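Local coordinates for protein carboxylesterase SOBER1 (Arabidopsis thaliana, PDB 6AVX) that hydrolyses carboxylic esters with short acyl chains, acts on phosphatidylcholine as a phospholipase A2, and suppresses the hypersensitive response to the bacterial effector AvrBsT, at residues I24-K29 and I196-K202; S58-V62 and Q109-L113; P153-S157 and Y203-W207. The protein carries 1 engineered substitution. The contacts are given in a common frame with arbitrary orientation. Residues are numbered along the deposited sequence.

Contact 1 of 3, residues I24-K29 and I196-K202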
ATOM      1  N   ILE A  24     -11.151   5.845  -8.716  1.00  8.56           N
ATOM      2  CA  ILE A  24     -11.392   5.069  -7.504  1.00  9.06           C
ATOM      3  C   ILE A  24     -12.087   5.921  -6.455  1.00  8.12           C
ATOM      4  O   ILE A  24     -12.943   5.434  -5.710  1.00  9.10           O
ATOM      5  CB  ILE A  24     -10.066   4.489  -6.980  1.00  9.50           C
ATOM      6  CG1 ILE A  24      -9.640   3.322  -7.859  1.00  9.90           C
ATOM      7  CG2 ILE A  24     -10.162   4.062  -5.500  1.00 10.62           C
ATOM      8  CD1 ILE A  24      -8.265   2.772  -7.548  1.00 12.00           C
ATOM      9  N   GLN A  25     -11.730   7.202  -6.371  1.00  8.31           N
ATOM     10  CA  GLN A  25     -12.292   8.054  -5.328  1.00  9.77           C
ATOM     11  C   GLN A  25     -13.800   8.185  -5.452  1.00 11.29           C
ATOM     12  O   GLN A  25     -14.478   8.452  -4.447  1.00 11.09           O
ATOM     13  CB  GLN A  25     -11.631   9.432  -5.318  1.00  9.73           C
ATOM     14  CG  GLN A  25     -12.005  10.332  -6.484  1.00 10.13           C
ATOM     15  CD  GLN A  25     -11.058  11.515  -6.595  1.00 11.67           C
ATOM     16  OE1 GLN A  25     -11.264  12.559  -5.974  1.00 13.12           O
ATOM     17  NE2 GLN A  25      -9.987  11.342  -7.351  1.00 12.53           N
ATOM     18  N   THR A  26     -14.345   8.013  -6.662  1.00  9.74           N
ATOM     19  CA  THR A  26     -15.784   8.129  -6.872  1.00 13.51           C
ATOM     20  C   THR A  26     -16.552   6.958  -6.292  1.00 12.29           C
ATOM     21  O   THR A  26     -17.778   7.030  -6.216  1.00 13.39           O
ATOM     22  CB  THR A  26     -16.143   8.299  -8.359  1.00 14.64           C
ATOM     23  OG1 THR A  26     -15.936   7.075  -9.077  1.00 17.22           O
ATOM     24  CG2 THR A  26     -15.328   9.399  -8.978  1.00 21.35           C
ATOM     25  N   GLN A  27     -15.879   5.876  -5.895  1.00 10.81           N
ATOM     26  CA  GLN A  27     -16.543   4.793  -5.182  1.00 11.75           C
ATOM     27  C   GLN A  27     -16.651   5.062  -3.688  1.00 10.10           C
ATOM     28  O   GLN A  27     -17.331   4.313  -2.980  1.00 11.46           O
ATOM     29  CB  GLN A  27     -15.790   3.482  -5.423  1.00 11.17           C
ATOM     30  CG  GLN A  27     -15.847   3.026  -6.866  1.00 16.83           C
ATOM     31  CD  GLN A  27     -17.269   2.815  -7.326  1.00 20.97           C
ATOM     32  OE1 GLN A  27     -18.075   2.224  -6.607  1.00 22.30           O
ATOM     33  NE2 GLN A  27     -17.590   3.314  -8.509  1.00 34.17           N
ATOM     34  N   PHE A  28     -15.997   6.109  -3.197  1.00  8.58           N
ATOM     35  CA  PHE A  28     -16.058   6.503  -1.793  1.00  8.88           C
ATOM     36  C   PHE A  28     -17.081   7.630  -1.732  1.00  9.04           C
ATOM     37  O   PHE A  28     -16.753   8.818  -1.803  1.00 11.19           O
ATOM     38  CB  PHE A  28     -14.681   6.955  -1.304  1.00  8.91           C
ATOM     39  CG  PHE A  28     -13.672   5.838  -1.206  1.00  9.05           C
ATOM     40  CD1 PHE A  28     -13.194   5.196  -2.341  1.00  9.13           C
ATOM     41  CD2 PHE A  28     -13.185   5.438   0.027  1.00 10.53           C
ATOM     42  CE1 PHE A  28     -12.265   4.160  -2.248  1.00 10.00           C
ATOM     43  CE2 PHE A  28     -12.257   4.406   0.126  1.00 11.89           C
ATOM     44  CZ  PHE A  28     -11.803   3.771  -1.012  1.00 11.15           C
ATOM     45  N   LYS A  29     -18.350   7.234  -1.642  1.00  8.63           N
ATOM     46  CA  LYS A  29     -19.487   8.131  -1.823  1.00  8.95           C
ATOM     47  C   LYS A  29     -20.064   8.661  -0.519  1.00 10.35           C
ATOM     48  O   LYS A  29     -21.039   9.421  -0.556  1.00 12.67           O
ATOM     49  CB  LYS A  29     -20.587   7.415  -2.614  1.00  9.93           C
ATOM     50  CG  LYS A  29     -20.167   7.039  -4.003  1.00 10.46           C
ATOM     51  CD  LYS A  29     -21.327   6.433  -4.762  1.00 12.17           C
ATOM     52  CE  LYS A  29     -20.932   5.960  -6.148  1.00 18.33           C
ATOM     53  NZ  LYS A  29     -20.572   7.078  -7.048  1.00 21.00           N
ATOM     54  N   ILE A 196      -9.454  -5.112  -8.202  1.00  8.19           N
ATOM     55  CA  ILE A 196     -10.187  -4.420  -7.152  1.00  8.95           C
ATOM     56  C   ILE A 196     -11.671  -4.599  -7.397  1.00  9.49           C
ATOM     57  O   ILE A 196     -12.150  -4.333  -8.503  1.00 10.86           O
ATOM     58  CB  ILE A 196      -9.863  -2.922  -7.150  1.00  9.07           C
ATOM     59  CG1 ILE A 196      -8.375  -2.706  -6.901  1.00 10.29           C
ATOM     60  CG2 ILE A 196     -10.723  -2.191  -6.096  1.00 10.48           C
ATOM     61  CD1 ILE A 196      -7.957  -1.255  -6.967  1.00 13.39           C
ATOM     62  N   SER A 197     -12.405  -4.975  -6.366  1.00  9.08           N
ATOM     63  CA  SER A 197     -13.858  -4.964  -6.458  1.00 11.03           C
ATOM     64  C   SER A 197     -14.436  -3.760  -5.723  1.00 10.38           C
ATOM     65  O   SER A 197     -13.831  -3.222  -4.792  1.00  9.63           O
ATOM     66  CB  SER A 197     -14.449  -6.238  -5.876  1.00 13.81           C
ATOM     67  OG  SER A 197     -14.327  -6.242  -4.474  1.00 14.15           O
ATOM     68  N   ASN A 198     -15.619  -3.327  -6.158  1.00 10.12           N
ATOM     69  CA  ASN A 198     -16.251  -2.189  -5.502  1.00 10.73           C
ATOM     70  C   ASN A 198     -16.554  -2.498  -4.045  1.00 11.26           C
ATOM     71  O   ASN A 198     -16.398  -1.630  -3.182  1.00 10.91           O
ATOM     72  CB  ASN A 198     -17.508  -1.759  -6.257  1.00 13.52           C
ATOM     73  CG  ASN A 198     -17.187  -0.950  -7.510  1.00 15.98           C
ATOM     74  OD1 ASN A 198     -16.080  -0.424  -7.667  1.00 16.81           O
ATOM     75  ND2 ASN A 198     -18.165  -0.832  -8.401  1.00 19.34           N
ATOM     76  N   LYS A 199     -16.937  -3.734  -3.733  1.00  9.99           N
ATOM     77  CA  LYS A 199     -17.209  -4.068  -2.340  1.00 12.31           C
ATOM     78  C   LYS A 199     -15.942  -3.966  -1.498  1.00 10.30           C
ATOM     79  O   LYS A 199     -15.993  -3.577  -0.325  1.00 10.84           O
ATOM     80  CB  LYS A 199     -17.832  -5.459  -2.226  1.00 14.62           C
ATOM     81  CG  LYS A 199     -16.922  -6.610  -2.630  1.00 27.21           C
ATOM     82  CD  LYS A 199     -17.664  -7.948  -2.585  1.00 46.05           C
ATOM     83  CE  LYS A 199     -18.695  -8.078  -3.707  1.00 46.82           C
ATOM     84  NZ  LYS A 199     -18.083  -8.026  -5.074  1.00 23.71           N
ATOM     85  N   GLU A 200     -14.802  -4.345  -2.072  1.00  9.98           N
ATOM     86  CA  GLU A 200     -13.523  -4.208  -1.387  1.00  8.40           C
ATOM     87  C   GLU A 200     -13.236  -2.744  -1.056  1.00  7.74           C
ATOM     88  O   GLU A 200     -12.773  -2.423   0.052  1.00  8.62           O
ATOM     89  CB  GLU A 200     -12.460  -4.801  -2.311  1.00 10.49           C
ATOM     90  CG  GLU A 200     -11.075  -4.800  -1.789  1.00  8.72           C
ATOM     91  CD  GLU A 200     -10.089  -5.285  -2.843  1.00  9.72           C
ATOM     92  OE1 GLU A 200      -8.943  -5.629  -2.459  1.00  9.07           O
ATOM     93  OE2 GLU A 200     -10.443  -5.339  -4.040  1.00  9.85           O
ATOM     94  N   LEU A 201     -13.540  -1.840  -1.988  1.00  8.28           N
ATOM     95  CA  LEU A 201     -13.368  -0.414  -1.742  1.00  8.45           C
ATOM     96  C   LEU A 201     -14.331   0.085  -0.674  1.00  9.11           C
ATOM     97  O   LEU A 201     -13.956   0.907   0.167  1.00  8.59           O
ATOM     98  CB  LEU A 201     -13.555   0.378  -3.040  1.00  9.13           C
ATOM     99  CG  LEU A 201     -12.518   0.127  -4.131  1.00  7.68           C
ATOM    100  CD1 LEU A 201     -12.873   0.914  -5.363  1.00  9.03           C
ATOM    101  CD2 LEU A 201     -11.125   0.502  -3.626  1.00  9.18           C
ATOM    102  N   LYS A 202     -15.583  -0.381  -0.695  1.00  9.26           N
ATOM    103  CA  LYS A 202     -16.531   0.064   0.322  1.00  8.18           C
ATOM    104  C   LYS A 202     -16.075  -0.357   1.713  1.00  9.54           C
ATOM    105  O   LYS A 202     -16.295   0.361   2.694  1.00  8.96           O
ATOM    106  CB  LYS A 202     -17.916  -0.520   0.050  1.00 11.57           C
ATOM    107  CG  LYS A 202     -18.551  -0.130  -1.259  1.00 13.51           C
ATOM    108  CD  LYS A 202     -18.766   1.341  -1.392  1.00 16.91           C
ATOM    109  CE  LYS A 202     -19.549   1.635  -2.670  1.00 15.72           C
ATOM    110  NZ  LYS A 202     -19.775   3.082  -2.865  1.00 18.06           N
TER
HETATM  111  O   HOH W   1     -19.627   4.771  -0.669  1.00 14.77           O

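Contact 2 of 3, residues S58-V62 and Q109-L113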
ATOM      1  N   SER A  58       6.815   2.256 -12.760  1.00  5.38           N
ATOM      2  CA  SER A  58       7.073   1.216 -11.774  1.00  5.82           C
ATOM      3  C   SER A  58       7.657   1.862 -10.531  1.00  5.90           C
ATOM      4  O   SER A  58       8.650   2.590 -10.613  1.00  5.74           O
ATOM      5  CB  SER A  58       8.071   0.218 -12.338  1.00  6.02           C
ATOM      6  OG  SER A  58       8.385  -0.745 -11.358  1.00  6.21           O
ATOM      7  N   TRP A  59       7.054   1.588  -9.371  1.00  5.41           N
ATOM      8  CA  TRP A  59       7.556   2.180  -8.138  1.00  5.54           C
ATOM      9  C   TRP A  59       8.939   1.669  -7.763  1.00  5.14           C
ATOM     10  O   TRP A  59       9.736   2.411  -7.189  1.00  5.54           O
ATOM     11  CB  TRP A  59       6.581   1.934  -6.981  1.00  6.15           C
ATOM     12  CG  TRP A  59       5.266   2.622  -7.156  1.00  5.63           C
ATOM     13  CD1 TRP A  59       4.065   2.037  -7.428  1.00  6.97           C
ATOM     14  CD2 TRP A  59       5.026   4.032  -7.102  1.00  5.69           C
ATOM     15  NE1 TRP A  59       3.098   3.001  -7.551  1.00  6.67           N
ATOM     16  CE2 TRP A  59       3.656   4.232  -7.361  1.00  5.77           C
ATOM     17  CE3 TRP A  59       5.827   5.149  -6.866  1.00  6.03           C
ATOM     18  CZ2 TRP A  59       3.078   5.499  -7.397  1.00  6.62           C
ATOM     19  CZ3 TRP A  59       5.248   6.396  -6.909  1.00  7.07           C
ATOM     20  CH2 TRP A  59       3.893   6.560  -7.164  1.00  8.46           C
ATOM     21  N   PHE A  60       9.213   0.384  -7.986  1.00  5.60           N
ATOM     22  CA  PHE A  60      10.465  -0.253  -7.592  1.00  5.41           C
ATOM     23  C   PHE A  60      10.572  -1.540  -8.407  1.00  5.65           C
ATOM     24  O   PHE A  60       9.577  -2.046  -8.909  1.00  6.36           O
ATOM     25  CB  PHE A  60      10.516  -0.508  -6.079  1.00  6.01           C
ATOM     26  CG  PHE A  60       9.406  -1.392  -5.563  1.00  6.99           C
ATOM     27  CD1 PHE A  60       9.503  -2.772  -5.669  1.00  7.10           C
ATOM     28  CD2 PHE A  60       8.280  -0.865  -4.942  1.00  7.27           C
ATOM     29  CE1 PHE A  60       8.479  -3.599  -5.195  1.00  8.72           C
ATOM     30  CE2 PHE A  60       7.262  -1.701  -4.456  1.00  7.44           C
ATOM     31  CZ  PHE A  60       7.371  -3.060  -4.585  1.00  7.65           C
ATOM     32  N   ASP A  61      11.776  -2.075  -8.539  1.00  6.77           N
ATOM     33  CA  ASP A  61      11.941  -3.205  -9.435  1.00  6.62           C
ATOM     34  C   ASP A  61      11.293  -4.443  -8.843  1.00  7.78           C
ATOM     35  O   ASP A  61      11.338  -4.673  -7.632  1.00  8.52           O
ATOM     36  CB  ASP A  61      13.416  -3.457  -9.719  1.00  8.43           C
ATOM     37  CG  ASP A  61      13.639  -4.344 -10.926  1.00  9.41           C
ATOM     38  OD1 ASP A  61      12.723  -4.497 -11.765  1.00  9.23           O
ATOM     39  OD2 ASP A  61      14.770  -4.872 -11.022  1.00 13.35           O
ATOM     40  N   VAL A  62      10.716  -5.251  -9.726  1.00  8.88           N
ATOM     41  CA  VAL A  62      10.025  -6.496  -9.401  1.00 11.25           C
ATOM     42  C   VAL A  62      10.775  -7.596 -10.148  1.00 11.03           C
ATOM     43  O   VAL A  62      10.709  -7.654 -11.385  1.00 10.95           O
ATOM     44  CB  VAL A  62       8.549  -6.428  -9.821  1.00 10.69           C
ATOM     45  CG1 VAL A  62       7.848  -7.753  -9.534  1.00 13.51           C
ATOM     46  CG2 VAL A  62       7.853  -5.263  -9.120  1.00 13.31           C
ATOM     47  N   GLN A 109       1.868  -3.723  -6.537  1.00  5.21           N
ATOM     48  CA  GLN A 109       3.121  -3.024  -6.282  1.00  5.00           C
ATOM     49  C   GLN A 109       2.904  -1.798  -5.393  1.00  5.08           C
ATOM     50  O   GLN A 109       3.704  -1.512  -4.500  1.00  5.28           O
ATOM     51  CB  GLN A 109       3.746  -2.598  -7.613  1.00  5.79           C
ATOM     52  CG  GLN A 109       5.134  -2.017  -7.464  1.00  5.95           C
ATOM     53  CD  GLN A 109       5.643  -1.409  -8.738  1.00  5.98           C
ATOM     54  OE1 GLN A 109       4.982  -0.582  -9.359  1.00  6.22           O
ATOM     55  NE2 GLN A 109       6.831  -1.822  -9.139  1.00  6.80           N
ATOM     56  N   GLY A 110       1.818  -1.069  -5.615  1.00  4.93           N
ATOM     57  CA  GLY A 110       1.508   0.085  -4.792  1.00  5.29           C
ATOM     58  C   GLY A 110       1.073  -0.283  -3.387  1.00  5.04           C
ATOM     59  O   GLY A 110       1.216   0.523  -2.461  1.00  5.62           O
ATOM     60  N   GLY A 111       0.517  -1.484  -3.212  1.00  5.52           N
ATOM     61  CA  GLY A 111       0.227  -1.980  -1.873  1.00  5.11           C
ATOM     62  C   GLY A 111       1.485  -2.366  -1.110  1.00  4.71           C
ATOM     63  O   GLY A 111       1.612  -2.070   0.080  1.00  5.75           O
ATOM     64  N   ALA A 112       2.422  -3.041  -1.774  1.00  4.77           N
ATOM     65  CA  ALA A 112       3.728  -3.284  -1.173  1.00  5.05           C
ATOM     66  C   ALA A 112       4.384  -1.968  -0.772  1.00  5.52           C
ATOM     67  O   ALA A 112       4.950  -1.844   0.321  1.00  5.80           O
ATOM     68  CB  ALA A 112       4.596  -4.054  -2.162  1.00  4.94           C
ATOM     69  N   LEU A 113       4.294  -0.964  -1.639  1.00  5.37           N
ATOM     70  CA  LEU A 113       4.887   0.329  -1.317  1.00  5.41           C
ATOM     71  C   LEU A 113       4.162   1.005  -0.174  1.00  5.19           C
ATOM     72  O   LEU A 113       4.800   1.649   0.670  1.00  5.26           O
ATOM     73  CB  LEU A 113       4.903   1.225  -2.552  1.00  5.71           C
ATOM     74  CG  LEU A 113       5.516   2.607  -2.342  1.00  5.69           C
ATOM     75  CD1 LEU A 113       6.914   2.540  -1.771  1.00  6.94           C
ATOM     76  CD2 LEU A 113       5.503   3.355  -3.654  1.00  7.22           C
TER

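Contact 3 of 3, residues P153-S157 and Y203-W207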
ATOM      1  N   PRO A 153      -2.545   1.488  11.973  1.00  7.52           N
ATOM      2  CA  PRO A 153      -3.249   0.248  11.629  1.00  7.92           C
ATOM      3  C   PRO A 153      -3.131  -0.061  10.149  1.00  7.77           C
ATOM      4  O   PRO A 153      -3.102   0.835   9.297  1.00  7.17           O
ATOM      5  CB  PRO A 153      -4.702   0.536  12.016  1.00 11.28           C
ATOM      6  CG  PRO A 153      -4.831   1.987  11.981  1.00 12.29           C
ATOM      7  CD  PRO A 153      -3.471   2.577  12.322  1.00  7.50           C
ATOM      8  N   ILE A 154      -3.051  -1.355   9.851  1.00  7.04           N
ATOM      9  CA  ILE A 154      -3.000  -1.856   8.479  1.00  6.81           C
ATOM     10  C   ILE A 154      -4.277  -2.633   8.208  1.00  7.02           C
ATOM     11  O   ILE A 154      -4.682  -3.476   9.018  1.00  8.92           O
ATOM     12  CB  ILE A 154      -1.782  -2.764   8.252  1.00  7.49           C
ATOM     13  CG1 ILE A 154      -0.477  -2.050   8.608  1.00 10.36           C
ATOM     14  CG2 ILE A 154      -1.749  -3.260   6.828  1.00  9.19           C
ATOM     15  CD1 ILE A 154      -0.141  -0.830   7.771  1.00 10.74           C
ATOM     16  N   LEU A 155      -4.899  -2.366   7.075  1.00  6.39           N
ATOM     17  CA  LEU A 155      -5.972  -3.200   6.544  1.00  6.12           C
ATOM     18  C   LEU A 155      -5.458  -3.837   5.266  1.00  5.87           C
ATOM     19  O   LEU A 155      -5.156  -3.122   4.306  1.00  6.13           O
ATOM     20  CB  LEU A 155      -7.227  -2.377   6.256  1.00  6.80           C
ATOM     21  CG  LEU A 155      -8.332  -3.141   5.513  1.00  6.82           C
ATOM     22  CD1 LEU A 155      -8.858  -4.307   6.329  1.00  8.98           C
ATOM     23  CD2 LEU A 155      -9.451  -2.209   5.153  1.00  8.91           C
ATOM     24  N   TRP A 156      -5.351  -5.153   5.244  1.00  5.76           N
ATOM     25  CA  TRP A 156      -4.853  -5.890   4.094  1.00  5.98           C
ATOM     26  C   TRP A 156      -6.015  -6.640   3.465  1.00  6.72           C
ATOM     27  O   TRP A 156      -6.647  -7.455   4.140  1.00  9.30           O
ATOM     28  CB  TRP A 156      -3.801  -6.889   4.554  1.00  6.87           C
ATOM     29  CG  TRP A 156      -2.997  -7.482   3.447  1.00  5.88           C
ATOM     30  CD1 TRP A 156      -3.435  -8.267   2.424  1.00  7.21           C
ATOM     31  CD2 TRP A 156      -1.593  -7.319   3.243  1.00  6.32           C
ATOM     32  NE1 TRP A 156      -2.391  -8.597   1.598  1.00  7.33           N
ATOM     33  CE2 TRP A 156      -1.242  -8.027   2.085  1.00  6.80           C
ATOM     34  CE3 TRP A 156      -0.595  -6.630   3.943  1.00  7.37           C
ATOM     35  CZ2 TRP A 156       0.065  -8.079   1.619  1.00  7.11           C
ATOM     36  CZ3 TRP A 156       0.692  -6.667   3.479  1.00  7.97           C
ATOM     37  CH2 TRP A 156       1.016  -7.391   2.326  1.00  7.83           C
ATOM     38  N   SER A 157      -6.289  -6.372   2.195  1.00  5.69           N
ATOM     39  CA  SER A 157      -7.358  -7.001   1.431  1.00  5.46           C
ATOM     40  C   SER A 157      -6.708  -7.855   0.354  1.00  6.82           C
ATOM     41  O   SER A 157      -5.801  -7.382  -0.331  1.00  7.05           O
ATOM     42  CB  SER A 157      -8.210  -5.923   0.763  1.00  6.80           C
ATOM     43  OG  SER A 157      -8.842  -5.089   1.729  1.00  7.57           O
ATOM     44  N   TYR A 203     -15.480  -1.539   1.831  1.00  8.53           N
ATOM     45  CA  TYR A 203     -14.976  -1.973   3.128  1.00  9.53           C
ATOM     46  C   TYR A 203     -13.810  -1.108   3.586  1.00  8.16           C
ATOM     47  O   TYR A 203     -13.721  -0.742   4.770  1.00  9.70           O
ATOM     48  CB  TYR A 203     -14.544  -3.428   3.037  1.00 10.19           C
ATOM     49  CG  TYR A 203     -14.334  -4.086   4.372  1.00 10.97           C
ATOM     50  CD1 TYR A 203     -15.413  -4.603   5.074  1.00 14.67           C
ATOM     51  CD2 TYR A 203     -13.071  -4.207   4.940  1.00 12.95           C
ATOM     52  CE1 TYR A 203     -15.248  -5.218   6.296  1.00 17.78           C
ATOM     53  CE2 TYR A 203     -12.896  -4.826   6.166  1.00 15.47           C
ATOM     54  CZ  TYR A 203     -13.992  -5.319   6.839  1.00 14.75           C
ATOM     55  OH  TYR A 203     -13.836  -5.936   8.057  1.00 19.07           O
ATOM     56  N   ILE A 204     -12.912  -0.746   2.665  1.00  7.44           N
ATOM     57  CA  ILE A 204     -11.858   0.204   3.000  1.00  7.03           C
ATOM     58  C   ILE A 204     -12.462   1.525   3.453  1.00  7.23           C
ATOM     59  O   ILE A 204     -12.006   2.127   4.436  1.00  7.63           O
ATOM     60  CB  ILE A 204     -10.894   0.373   1.811  1.00  7.82           C
ATOM     61  CG1 ILE A 204     -10.129  -0.932   1.559  1.00  7.20           C
ATOM     62  CG2 ILE A 204      -9.931   1.541   2.057  1.00  8.24           C
ATOM     63  CD1 ILE A 204      -9.544  -1.035   0.185  1.00  9.28           C
ATOM     64  N   GLU A 205     -13.474   2.020   2.734  1.00  8.18           N
ATOM     65  CA  GLU A 205     -14.126   3.267   3.135  1.00  7.92           C
ATOM     66  C   GLU A 205     -14.666   3.165   4.551  1.00  7.70           C
ATOM     67  O   GLU A 205     -14.488   4.080   5.359  1.00  7.68           O
ATOM     68  CB  GLU A 205     -15.255   3.610   2.169  1.00  7.79           C
ATOM     69  CG  GLU A 205     -16.037   4.869   2.577  1.00  9.74           C
ATOM     70  CD  GLU A 205     -17.106   5.245   1.585  1.00  8.93           C
ATOM     71  OE1 GLU A 205     -17.747   4.316   1.057  1.00 11.94           O
ATOM     72  OE2 GLU A 205     -17.266   6.444   1.312  1.00  9.57           O
ATOM     73  N   SER A 206     -15.331   2.060   4.869  1.00  7.97           N
ATOM     74  CA  SER A 206     -15.872   1.882   6.214  1.00  9.15           C
ATOM     75  C   SER A 206     -14.763   1.864   7.258  1.00  8.40           C
ATOM     76  O   SER A 206     -14.937   2.387   8.365  1.00  8.75           O
ATOM     77  CB  SER A 206     -16.687   0.596   6.281  1.00 11.98           C
ATOM     78  OG  SER A 206     -17.837   0.686   5.463  1.00 16.71           O
ATOM     79  N   TRP A 207     -13.632   1.226   6.939  1.00  8.26           N
ATOM     80  CA  TRP A 207     -12.483   1.193   7.844  1.00  7.66           C
ATOM     81  C   TRP A 207     -11.900   2.586   8.054  1.00  7.06           C
ATOM     82  O   TRP A 207     -11.599   2.966   9.187  1.00  8.71           O
ATOM     83  CB  TRP A 207     -11.464   0.213   7.270  1.00  8.72           C
ATOM     84  CG  TRP A 207     -10.080   0.208   7.848  1.00 10.98           C
ATOM     85  CD1 TRP A 207      -9.637  -0.451   8.957  1.00 15.76           C
ATOM     86  CD2 TRP A 207      -8.932   0.846   7.275  1.00 11.75           C
ATOM     87  NE1 TRP A 207      -8.276  -0.248   9.106  1.00 11.51           N
ATOM     88  CE2 TRP A 207      -7.826   0.544   8.087  1.00 13.65           C
ATOM     89  CE3 TRP A 207      -8.739   1.634   6.145  1.00 13.19           C
ATOM     90  CZ2 TRP A 207      -6.539   1.015   7.803  1.00 10.92           C
ATOM     91  CZ3 TRP A 207      -7.466   2.100   5.868  1.00 12.87           C
ATOM     92  CH2 TRP A 207      -6.388   1.783   6.689  1.00 13.07           C
TER
HETATM   93  O   HOH W   2      -6.722  -2.262  10.789  1.00 19.20           O

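Contact 1 of 3, residues I24-K29 and I196-K202
Residues 24-27 have helical backbone angles but lack a regular helical bonding pattern. Two turn bonds hold them, from Gln-27 N to Ile-24 O (3.0 Å) and from Phe-28 N to Gln-25 O (3.1 Å). This turn lies against the first turn of the helix that starts at Asn-198. Measured between CA atoms, the closest pair is Phe-28 and Lys-202, 6.8 Å apart. Ser-197 is the N-cap and forms a capping box with Glu-200: Glu-200 N donates to Ser-197 OG and Ser-197 N to Glu-200 OE2, both at 3.1 Å. Leu-201 is central to the apolar part. Its CD2 is 4.1 Å from Ile-24 CG2 and also 4.1 Å from Phe-28 CE1, and its CD1 is 3.9 Å from Gln-27 CB. Ile-24 CD1 also meets Ile-196 CD1 at 4.1 Å. At the more exposed edge, the Lys-202 side chain extends back across the gap, and its NZ donates to Gln-27 O at 2.7 Å. Water 1 accepts from Lys-202 NZ (2.8 Å) and from Lys-29 N (2.9 Å), so it bridges the segments. Beneath the contact, Trp-10 of strand 7-11 touches Ile-24, Ile-196 and Leu-201. Phe-28 meets Trp-38 of strand 37-39 edge-to-face, and Ile-196 reaches Leu-131 of strand 127-131. The loop after helix 18-21 and the start of helix 198-212 thus pack side by side on the central sheet.

Contact 2 of 3, residues S58-V62 and Q109-L113
Gln-109 opens the helix and reaches into the bend of segment 58-62. Its amide pairs at both ends: OE1 accepts from Trp-59 N at 3.0 Å, and NE2 donates to Ser-58 OG at 2.9 Å. Its CG sits over the face of the Phe-60 ring, 4.0 Å from the centroid, a CH-pi contact. Gly-110 follows, with its CA 4.2 Å from Trp-59 CD1. Trp-59 NE1 is hydrogen-bonded to His-12 O. Three residues after Gln-109, Ala-112 CB meets the edge of the Phe-60 ring, 3.8 Å from CZ. Leu-113 then fills the space beside the two aromatics. Its CD2 lies over a face of the Trp-59 ring, 3.5 Å from CD2 of that indole, and its CB is 4.2 Å from Phe-60 CE2. Every touching residue is buried. Gln-109 directly follows Ser-108, the probable nucleophile, and Gly-110 is the last glycine of the GxSxG sequence. The sharp turn at Ser-108, from strand 102-107 into helix 109-120, fits the nucleophile elbow of alpha/beta hydrolases.

Contact 3 of 3, residues P153-S157 and Y203-W207
Leu-155 lies across the indole of Trp-207. Its CB is 3.7 Å from the centroid of the five-membered ring and 18° off the ring normal, a CH-pi contact over the face. The closest atoms are Leu-155 CB and Trp-207 CE2, at 3.5 Å. The same leucine spreads along the helix: CD2 meets Ile-204 CG1 at 3.9 Å, and CD1 meets the edge of the Tyr-203 ring, 4.1 Å from CE2. Leu-155 thus fits among three residues that span one helical turn. The indole also borders the start of the strand, where its CZ2 lies 3.8 Å from Pro-153 O. No direct hydrogen bond joins the segments. Water 2 makes the polar link instead: it donates to Ile-154 O (3.0 Å) and accepts from Trp-207 NE1 (3.1 Å). The strand runs nearly antiparallel to the helix, at 171°, with their axes 10.4 Å apart. Strand alternation sets the pattern. Leu-155 and Ser-157 point toward the helix, while the CB of Ile-154 points away from it and Trp-156 is out of its reach. Trp-156 instead meets His-158 and Phe-186. Tyr-203 OH is hydrogen-bonded to Glu-185 of the edge strand 184-189. Ile-204 and Trp-207 also touch Ala-129 of strand 127-131, so the helix spans neighbouring strands. A C-terminal helix packed antiparallel to strands of a parallel sheet, through a buried apolar layer, belongs to the alpha/beta hydrolase fold.

In the fold
From the N terminus, the chain leaves helix 18-21 and enters segment 24-29, the first half of contact 1. Its partner comes 167 residues later, so contact 1 closes a long loop that contains five of the six strands of the parallel sheet. It joins the loop after helix 18-21 to the start of the C-terminal helix 198-212. Contact 2 is nested inside. It ties the segment after strand 54-57 to helix 109-120, with helix 75-94 and strand 102-107 lying between them in the chain. Contact 3 joins strand 154-159 to helix 198-212 further on, so it crosses contact 1, and the two touch. Contact 2 stands apart, on the opposite side of the chain's centre from contact 3.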